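Local structure of ebony (Drosophila melanogaster, 6DYM) at residues V7-E12 with S61-D66. The protein is a nonribosomal peptide synthetase whose atypical C-terminal condensation domain, the part present here, probably catalyses peptide-bond formation. Sequence-based numbering, arbitrary orientation.
Sequences VPLRLE and SFVVYD
Val7 and Val63 form an antiparallel hydrogen-bonded pair: Val7 N reaches Val63 O at 2.9 Å with an N-H...O angle of 170°, and Val63 N returns a bond of 2.9 Å to Val7 O. A third backbone bond, Leu9 N to Ser61 O at 3.2 Å, follows where the chain leaves the strand, its donor 42° above the carbonyl plane. These bonds attach strand 4-8, outermost in the seven-stranded mixed sheet, to strand 62-66; the strand order 1-2-3-4-5-7-6 and flanking helices are consistent with a GNAT-like (acetyltransferase) fold, whose N-terminal sheet edge this is. Apolar contacts lie on the face bearing Val7 and Val63. With chi1 167° turning Val7 CG1 anti to the backbone N, CG2 is the branch nearest the ring, 3.6 Å from Tyr65 CD2. Beyond the strand, Leu9 CD1 meets Val63 CG1 at 3.6 Å, the two side chains crossing at about a right angle; Leu9 also touches Trp52 and Leu55 of helix 41-58. Among polar groups, Tyr65 OH hydrogen-bonds to His13 NE2. Arg10 NH1 stands 3.9 Å from Tyr65 OH without a hydrogen bond, the guanidinium and ring planes 29° apart; within 7-12 it forms a salt bridge with Glu12 OE2 at 3.2 Å. An alanine in place of Tyr65 would probably lose the ring contact beside Val7 CG2 and leave His13 NE2 without its hydroxyl partner.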
loop_
_atom_site.group_PDB
_atom_site.type_symbol
_atom_site.label_atom_id
_atom_site.label_comp_id
_atom_site.label_asym_id
_atom_site.label_seq_id
_atom_site.Cartn_x
_atom_site.Cartn_y
_atom_site.Cartn_z
ATOM N N VAL A 7 2.726 -16.498 -3.426
ATOM C CA VAL A 7 3.986 -16.861 -4.068
ATOM C C VAL A 7 4.939 -15.672 -3.988
ATOM O O VAL A 7 4.542 -14.549 -4.329
ATOM C CB VAL A 7 3.749 -17.295 -5.523
ATOM C CG1 VAL A 7 5.059 -17.359 -6.288
ATOM C CG2 VAL A 7 3.027 -18.638 -5.562
ATOM N N PRO A 8 6.187 -15.860 -3.547
ATOM C CA PRO A 8 7.127 -14.732 -3.509
ATOM C C PRO A 8 7.263 -14.075 -4.874
ATOM O O PRO A 8 7.175 -14.723 -5.919
ATOM C CB PRO A 8 8.445 -15.377 -3.064
ATOM C CG PRO A 8 8.035 -16.594 -2.318
ATOM C CD PRO A 8 6.776 -17.090 -2.987
ATOM N N LEU A 9 7.467 -12.761 -4.842
ATOM C CA LEU A 9 7.592 -11.970 -6.056
ATOM C C LEU A 9 8.793 -12.426 -6.877
ATOM O O LEU A 9 9.891 -12.615 -6.342
ATOM C CB LEU A 9 7.733 -10.494 -5.683
ATOM C CG LEU A 9 7.212 -9.446 -6.658
ATOM C CD1 LEU A 9 5.714 -9.581 -6.843
ATOM C CD2 LEU A 9 7.571 -8.062 -6.156
ATOM N N ARG A 10 8.580 -12.600 -8.180
ATOM C CA ARG A 10 9.634 -12.946 -9.123
ATOM C C ARG A 10 9.807 -11.823 -10.137
ATOM O O ARG A 10 8.919 -10.986 -10.325
ATOM C CB ARG A 10 9.324 -14.250 -9.868
ATOM C CG ARG A 10 9.334 -15.492 -9.010
ATOM C CD ARG A 10 9.069 -16.726 -9.859
ATOM N NE ARG A 10 8.110 -17.629 -9.228
ATOM C CZ ARG A 10 6.932 -17.960 -9.750
ATOM N NH1 ARG A 10 6.557 -17.465 -10.924
ATOM N NH2 ARG A 10 6.127 -18.792 -9.103
ATOM N N LEU A 11 10.962 -11.826 -10.810
ATOM C CA LEU A 11 11.256 -10.767 -11.773
ATOM C C LEU A 11 10.232 -10.738 -12.902
ATOM O O LEU A 11 9.842 -9.662 -13.371
ATOM C CB LEU A 11 12.667 -10.950 -12.333
ATOM C CG LEU A 11 13.825 -10.421 -11.481
ATOM C CD1 LEU A 11 15.130 -10.478 -12.264
ATOM C CD2 LEU A 11 13.560 -9.006 -10.994
ATOM N N GLU A 12 9.769 -11.906 -13.340
ATOM C CA GLU A 12 8.856 -11.996 -14.475
ATOM C C GLU A 12 7.418 -11.628 -14.132
ATOM O O GLU A 12 6.562 -11.657 -15.025
ATOM C CB GLU A 12 8.909 -13.408 -15.064
ATOM C CG GLU A 12 8.132 -14.450 -14.276
ATOM C CD GLU A 12 9.046 -15.354 -13.469
ATOM O OE1 GLU A 12 10.193 -14.937 -13.183
ATOM O OE2 GLU A 12 8.622 -16.478 -13.125
ATOM N N SER A 61 7.770 -9.145 -0.637
ATOM C CA SER A 61 6.512 -8.978 -1.344
ATOM C C SER A 61 6.084 -10.305 -1.955
ATOM O O SER A 61 6.875 -11.246 -2.063
ATOM C CB SER A 61 6.641 -7.904 -2.427
ATOM O OG SER A 61 7.218 -6.721 -1.895
ATOM N N PHE A 62 4.815 -10.378 -2.354
ATOM C CA PHE A 62 4.292 -11.613 -2.921
ATOM C C PHE A 62 3.122 -11.308 -3.843
ATOM O O PHE A 62 2.563 -10.208 -3.834
ATOM C CB PHE A 62 3.876 -12.614 -1.826
ATOM C CG PHE A 62 2.811 -12.104 -0.880
ATOM C CD1 PHE A 62 1.465 -12.193 -1.209
ATOM C CD2 PHE A 62 3.157 -11.575 0.354
ATOM C CE1 PHE A 62 0.490 -11.739 -0.340
ATOM C CE2 PHE A 62 2.188 -11.124 1.231
ATOM C CZ PHE A 62 0.849 -11.209 0.884
ATOM N N VAL A 63 2.775 -12.300 -4.659
ATOM C CA VAL A 63 1.569 -12.277 -5.473
ATOM C C VAL A 63 0.641 -13.380 -4.977
ATOM O O VAL A 63 1.063 -14.347 -4.335
ATOM C CB VAL A 63 1.873 -12.450 -6.979
ATOM C CG1 VAL A 63 2.607 -11.239 -7.527
ATOM C CG2 VAL A 63 2.692 -13.718 -7.215
ATOM N N VAL A 64 -0.645 -13.232 -5.280
ATOM C CA VAL A 64 -1.650 -14.221 -4.909
ATOM C C VAL A 64 -2.181 -14.853 -6.185
ATOM O O VAL A 64 -2.684 -14.151 -7.072
ATOM C CB VAL A 64 -2.790 -13.605 -4.086
ATOM C CG1 VAL A 64 -3.868 -14.652 -3.815
ATOM C CG2 VAL A 64 -2.251 -13.050 -2.786
ATOM N N TYR A 65 -2.074 -16.175 -6.271
ATOM C CA TYR A 65 -2.595 -16.941 -7.391
ATOM C C TYR A 65 -3.977 -17.487 -7.054
ATOM O O TYR A 65 -4.215 -17.950 -5.935
ATOM C CB TYR A 65 -1.655 -18.103 -7.736
ATOM C CG TYR A 65 -0.473 -17.720 -8.608
ATOM C CD1 TYR A 65 -0.568 -17.741 -9.996
ATOM C CD2 TYR A 65 0.741 -17.348 -8.041
ATOM C CE1 TYR A 65 0.510 -17.394 -10.795
ATOM C CE2 TYR A 65 1.826 -16.998 -8.832
ATOM C CZ TYR A 65 1.704 -17.023 -10.207
ATOM O OH TYR A 65 2.777 -16.679 -11.000
ATOM N N ASP A 66 -4.888 -17.415 -8.020
ATOM C CA ASP A 66 -6.082 -18.259 -8.017
ATOM C C ASP A 66 -5.611 -19.641 -8.448
ATOM O O ASP A 66 -5.302 -19.861 -9.619
ATOM C CB ASP A 66 -7.148 -17.696 -8.955
ATOM C CG ASP A 66 -8.452 -18.511 -8.952
ATOM O OD1 ASP A 66 -8.462 -19.686 -8.525
ATOM O OD2 ASP A 66 -9.479 -17.963 -9.402
#